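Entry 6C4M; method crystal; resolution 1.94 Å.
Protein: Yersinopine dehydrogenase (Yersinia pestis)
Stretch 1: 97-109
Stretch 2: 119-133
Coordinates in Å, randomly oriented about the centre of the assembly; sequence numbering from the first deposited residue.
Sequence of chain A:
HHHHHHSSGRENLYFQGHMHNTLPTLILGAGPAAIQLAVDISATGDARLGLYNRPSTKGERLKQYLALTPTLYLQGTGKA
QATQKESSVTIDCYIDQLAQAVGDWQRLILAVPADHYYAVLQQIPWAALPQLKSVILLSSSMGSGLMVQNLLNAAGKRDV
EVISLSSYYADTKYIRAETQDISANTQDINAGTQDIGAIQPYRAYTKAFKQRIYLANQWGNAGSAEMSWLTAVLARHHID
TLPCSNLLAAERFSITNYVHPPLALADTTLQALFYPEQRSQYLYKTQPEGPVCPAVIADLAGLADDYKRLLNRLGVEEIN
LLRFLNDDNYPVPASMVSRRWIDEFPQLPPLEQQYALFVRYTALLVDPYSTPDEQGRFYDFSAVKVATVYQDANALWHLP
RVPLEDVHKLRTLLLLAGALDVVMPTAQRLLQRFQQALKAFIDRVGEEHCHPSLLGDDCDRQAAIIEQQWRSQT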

# COMPACT_ATOMS: atom_id res chain seq x y z
N GLN A 97 -42.10 12.64 -18.12
CA GLN A 97 -43.11 11.99 -17.30
C GLN A 97 -43.27 10.58 -17.83
O GLN A 97 -43.50 10.40 -19.04
N LEU A 98 -43.13 9.59 -16.96
CA LEU A 98 -43.20 8.20 -17.38
C LEU A 98 -44.60 7.82 -17.83
O LEU A 98 -44.76 6.90 -18.64
N ALA A 99 -45.62 8.54 -17.35
CA ALA A 99 -46.95 8.34 -17.91
C ALA A 99 -46.99 8.65 -19.39
O ALA A 99 -47.93 8.23 -20.07
N GLN A 100 -46.00 9.37 -19.92
CA GLN A 100 -45.91 9.58 -21.36
C GLN A 100 -45.07 8.51 -22.08
O GLN A 100 -44.82 8.64 -23.28
N ALA A 101 -44.64 7.45 -21.37
CA ALA A 101 -43.87 6.36 -21.99
C ALA A 101 -44.85 5.40 -22.64
O ALA A 101 -45.20 4.34 -22.10
N VAL A 102 -45.33 5.80 -23.82
CA VAL A 102 -46.42 5.11 -24.51
C VAL A 102 -46.17 5.11 -26.02
O VAL A 102 -45.43 5.93 -26.55
N GLY A 103 -46.87 4.22 -26.70
CA GLY A 103 -46.78 4.18 -28.16
C GLY A 103 -46.14 2.91 -28.69
O GLY A 103 -46.29 1.84 -28.09
N ASP A 104 -45.44 3.01 -29.81
CA ASP A 104 -45.00 1.81 -30.51
C ASP A 104 -43.61 1.35 -30.11
O ASP A 104 -43.04 0.48 -30.78
N TRP A 105 -43.03 1.93 -29.05
CA TRP A 105 -41.72 1.50 -28.58
C TRP A 105 -41.70 -0.02 -28.40
O TRP A 105 -42.55 -0.59 -27.72
N GLN A 106 -40.66 -0.65 -28.95
CA GLN A 106 -40.50 -2.09 -28.79
C GLN A 106 -39.38 -2.49 -27.84
O GLN A 106 -39.32 -3.66 -27.43
N ARG A 107 -38.53 -1.55 -27.45
CA ARG A 107 -37.44 -1.84 -26.52
C ARG A 107 -37.36 -0.68 -25.54
O ARG A 107 -37.33 0.49 -25.95
N LEU A 108 -37.40 -1.01 -24.25
CA LEU A 108 -37.06 -0.08 -23.19
C LEU A 108 -35.70 -0.45 -22.61
O LEU A 108 -35.42 -1.64 -22.36
N ILE A 109 -34.86 0.55 -22.42
CA ILE A 109 -33.57 0.34 -21.76
C ILE A 109 -33.58 1.16 -20.48
O ILE A 109 -33.77 2.39 -20.51
N ALA A 119 -39.26 1.84 -8.85
CA ALA A 119 -40.02 3.09 -8.85
C ALA A 119 -40.35 3.50 -10.28
O ALA A 119 -41.45 3.99 -10.56
N VAL A 120 -39.43 3.25 -11.21
CA VAL A 120 -39.65 3.57 -12.62
C VAL A 120 -40.68 2.63 -13.23
O VAL A 120 -41.69 3.06 -13.79
N LEU A 121 -40.46 1.32 -13.10
CA LEU A 121 -41.33 0.37 -13.76
C LEU A 121 -42.78 0.49 -13.29
O LEU A 121 -43.70 0.28 -14.09
N GLN A 122 -43.00 0.85 -12.02
CA GLN A 122 -44.36 1.02 -11.50
C GLN A 122 -45.10 2.19 -12.13
O GLN A 122 -46.34 2.24 -12.08
N GLN A 123 -44.37 3.14 -12.70
CA GLN A 123 -44.99 4.29 -13.34
C GLN A 123 -45.23 4.10 -14.84
O GLN A 123 -45.80 4.98 -15.47
N ILE A 124 -44.80 2.99 -15.43
CA ILE A 124 -44.93 2.82 -16.88
C ILE A 124 -46.31 2.27 -17.20
O ILE A 124 -46.73 1.24 -16.64
N PRO A 125 -47.04 2.89 -18.10
CA PRO A 125 -48.38 2.39 -18.49
C PRO A 125 -48.25 1.30 -19.55
O PRO A 125 -48.32 1.53 -20.76
N TRP A 126 -48.02 0.09 -19.05
CA TRP A 126 -47.68 -1.04 -19.89
C TRP A 126 -48.74 -1.28 -20.96
O TRP A 126 -48.41 -1.67 -22.09
N ALA A 127 -50.01 -1.03 -20.61
CA ALA A 127 -51.09 -1.27 -21.56
C ALA A 127 -50.92 -0.42 -22.79
O ALA A 127 -51.37 -0.80 -23.88
N ALA A 128 -50.25 0.73 -22.67
CA ALA A 128 -50.07 1.64 -23.78
C ALA A 128 -48.81 1.38 -24.57
O ALA A 128 -48.38 2.24 -25.35
N LEU A 129 -48.18 0.21 -24.36
CA LEU A 129 -47.00 -0.22 -25.11
C LEU A 129 -47.35 -1.57 -25.73
O LEU A 129 -46.86 -2.61 -25.28
N PRO A 130 -48.19 -1.59 -26.77
CA PRO A 130 -48.69 -2.86 -27.31
C PRO A 130 -47.64 -3.68 -28.04
O PRO A 130 -47.80 -4.90 -28.17
N GLN A 131 -46.55 -3.05 -28.49
CA GLN A 131 -45.55 -3.75 -29.27
C GLN A 131 -44.25 -3.95 -28.51
O GLN A 131 -43.21 -4.27 -29.11
N LEU A 132 -44.28 -3.78 -27.20
CA LEU A 132 -43.10 -3.95 -26.38
C LEU A 132 -42.56 -5.37 -26.50
O LEU A 132 -43.28 -6.34 -26.25
N LYS A 133 -41.28 -5.50 -26.87
CA LYS A 133 -40.62 -6.80 -26.99
C LYS A 133 -39.51 -7.05 -25.97
O LYS A 133 -39.21 -8.22 -25.68

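Two mostly irregular segments pack side by side through a leucine-rich apolar core, pinned by two backbone hydrogen bonds and bridged by two waters. Leu98 points toward the second stretch with chi1 m and chi2 t. Its CD1 lies 3.8 Å from Gln123 CB and 4.1 Å from Val120 CG1. Leu108, also m and t, points toward the second stretch from the strand and gathers several partners. Its CD1 lies 3.9 Å from Trp126 CZ3, 4.1 Å from Ile124 CD1 and 4.2 Å from Leu129 CD1. Its CG is 3.8 Å from Leu132 CD1. Leu132 sets out away from the first stretch, but its t, p rotamer brings its end back to this contact. Leu129 starts sideways, and its m, t rotamer likewise carries its end inward. Leu129 CD2 meets the edge of the Trp105 ring, 3.9 Å from Trp105 CD1. Val102, with chi1 m, places CG1 3.5 Å from both Pro125 CG and Ala128 CB.

The backbone fixes this packing at two points. Gly103 N donates to Ala128 O at 2.8 Å, nearly straight. Lys133 N donates to Gln106 O at 2.7 Å. Beside the latter, the side chain of Gln106 (m, t) packs along the second stretch, with CG 3.2 Å from Gln131 O and OE1 3.3 Å from Lys133 CD. Ala101 O has no polar partner; it is covered by Pro125 CD and Leu129 CD1, each 3.6 Å away.

Water fills the polar gaps. Water 1 donates to Gln97 OE1 (3.2 Å) and Gln123 OE1 (2.9 Å) and accepts from Leu98 N (3.1 Å). Gln123 NE2 donates to Ala119 O at 3.0 Å, so both ends of its amide are used. Water 2 donates to Gly103 O and Trp105 O, both at 2.7 Å, and accepts from Gln131 N at 2.8 Å.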

# COMPACT_ATOMS: atom_id res chain seq x y z
CB GLN A 97 -44.47 12.73 -17.33
CG GLN A 97 -44.54 14.01 -16.51
CD GLN A 97 -44.09 13.84 -15.06
OE1 GLN A 97 -44.48 12.89 -14.36
NE2 GLN A 97 -43.25 14.76 -14.60
CB LEU A 98 -42.74 7.33 -16.23
CG LEU A 98 -41.23 7.45 -15.96
CD1 LEU A 98 -40.90 6.93 -14.57
CD2 LEU A 98 -40.47 6.68 -17.00
CB ALA A 99 -47.97 9.19 -17.16
CB GLN A 100 -45.32 10.97 -21.67
CG GLN A 100 -46.21 12.16 -21.29
CD GLN A 100 -45.44 13.48 -21.31
OE1 GLN A 100 -44.27 13.55 -20.89
NE2 GLN A 100 -46.08 14.53 -21.79
CB ALA A 101 -42.98 5.67 -20.95
CB VAL A 102 -47.79 5.78 -24.26
CG1 VAL A 102 -48.07 5.85 -22.79
CG2 VAL A 102 -47.85 7.16 -24.88
CB ASP A 104 -45.06 2.05 -32.03
CG ASP A 104 -44.06 3.10 -32.50
OD1 ASP A 104 -43.20 3.51 -31.67
OD2 ASP A 104 -44.12 3.52 -33.68
CB TRP A 105 -41.37 2.18 -27.24
CG TRP A 105 -41.50 3.67 -27.31
CD1 TRP A 105 -42.48 4.44 -26.74
CD2 TRP A 105 -40.64 4.57 -28.03
NE1 TRP A 105 -42.27 5.77 -27.05
CE2 TRP A 105 -41.16 5.87 -27.84
CE3 TRP A 105 -39.48 4.40 -28.79
CZ2 TRP A 105 -40.56 7.00 -28.39
CZ3 TRP A 105 -38.88 5.52 -29.33
CH2 TRP A 105 -39.43 6.80 -29.13
CB GLN A 106 -40.27 -2.73 -30.16
CG GLN A 106 -41.48 -2.43 -31.07
CD GLN A 106 -41.51 -3.27 -32.31
OE1 GLN A 106 -40.93 -4.35 -32.36
NE2 GLN A 106 -42.24 -2.80 -33.32
CB ARG A 107 -36.13 -2.05 -27.28
CG ARG A 107 -34.93 -2.25 -26.43
CD ARG A 107 -33.66 -2.21 -27.26
NE ARG A 107 -33.56 -3.30 -28.22
CZ ARG A 107 -33.38 -3.14 -29.53
NH1 ARG A 107 -33.31 -1.92 -30.07
NH2 ARG A 107 -33.23 -4.19 -30.32
CB LEU A 108 -38.09 -0.08 -22.07
CG LEU A 108 -39.55 0.16 -22.44
CD1 LEU A 108 -40.36 0.20 -21.15
CD2 LEU A 108 -39.69 1.44 -23.25
CB ILE A 109 -32.38 0.71 -22.66
CG1 ILE A 109 -32.46 -0.07 -24.00
CG2 ILE A 109 -31.06 0.42 -21.91
CD1 ILE A 109 -31.38 0.23 -25.02
CB ALA A 119 -39.22 4.18 -8.11
CB VAL A 120 -38.32 3.53 -13.40
CG1 VAL A 120 -38.56 3.60 -14.93
CG2 VAL A 120 -37.41 4.66 -12.97
CB LEU A 121 -40.79 -1.05 -13.56
CG LEU A 121 -39.49 -1.30 -14.33
CD1 LEU A 121 -38.88 -2.62 -13.87
CD2 LEU A 121 -39.65 -1.31 -15.83
CB GLN A 122 -44.34 1.24 -9.98
CG GLN A 122 -44.10 -0.03 -9.13
CD GLN A 122 -45.19 -1.11 -9.29
OE1 GLN A 122 -45.31 -1.73 -10.34
NE2 GLN A 122 -45.96 -1.35 -8.25
CB GLN A 123 -44.14 5.53 -13.11
CG GLN A 123 -44.13 6.07 -11.66
CD GLN A 123 -43.13 7.20 -11.47
OE1 GLN A 123 -43.35 8.33 -11.91
NE2 GLN A 123 -42.00 6.88 -10.85
CB ILE A 124 -43.83 1.90 -17.46
CG1 ILE A 124 -42.49 2.66 -17.45
CG2 ILE A 124 -44.20 1.46 -18.91
CD1 ILE A 124 -41.34 1.80 -17.53
CB PRO A 125 -49.07 3.65 -19.02
CG PRO A 125 -47.93 4.40 -19.66
CD PRO A 125 -46.71 4.15 -18.79
CB TRP A 126 -47.50 -2.28 -19.01
CG TRP A 126 -46.40 -2.11 -18.00
CD1 TRP A 126 -46.53 -1.97 -16.65
CD2 TRP A 126 -45.00 -2.09 -18.27
NE1 TRP A 126 -45.30 -1.86 -16.07
CE2 TRP A 126 -44.34 -1.92 -17.05
CE3 TRP A 126 -44.25 -2.18 -19.45
CZ2 TRP A 126 -42.96 -1.84 -16.95
CZ3 TRP A 126 -42.87 -2.10 -19.35
CH2 TRP A 126 -42.25 -1.93 -18.11
CB ALA A 127 -52.46 -0.97 -20.91
CB ALA A 128 -50.07 3.08 -23.27
CB LEU A 129 -45.76 -0.29 -24.21
CG LEU A 129 -45.32 1.05 -23.62
CD1 LEU A 129 -44.30 0.89 -22.51
CD2 LEU A 129 -44.76 1.92 -24.74
CB PRO A 130 -49.81 -2.43 -28.28
CG PRO A 130 -49.42 -1.01 -28.68
CD PRO A 130 -48.76 -0.42 -27.47
CB GLN A 131 -45.29 -3.00 -30.56
CG GLN A 131 -46.51 -2.82 -31.38
CD GLN A 131 -46.13 -2.61 -32.79
OE1 GLN A 131 -45.72 -1.51 -33.18
NE2 GLN A 131 -46.22 -3.66 -33.58
CB LEU A 132 -43.43 -3.63 -24.92
CG LEU A 132 -42.23 -3.78 -23.97
CD1 LEU A 132 -41.12 -2.79 -24.33
CD2 LEU A 132 -42.71 -3.58 -22.53
CB LYS A 133 -39.98 -6.95 -28.37
CG LYS A 133 -40.92 -6.81 -29.57
CD LYS A 133 -40.14 -7.17 -30.85
CE LYS A 133 -40.46 -8.58 -31.35
NZ LYS A 133 -41.62 -8.58 -32.31
O HOH W 1 -42.75 10.22 -13.99
O HOH W 2 -45.27 -0.60 -27.91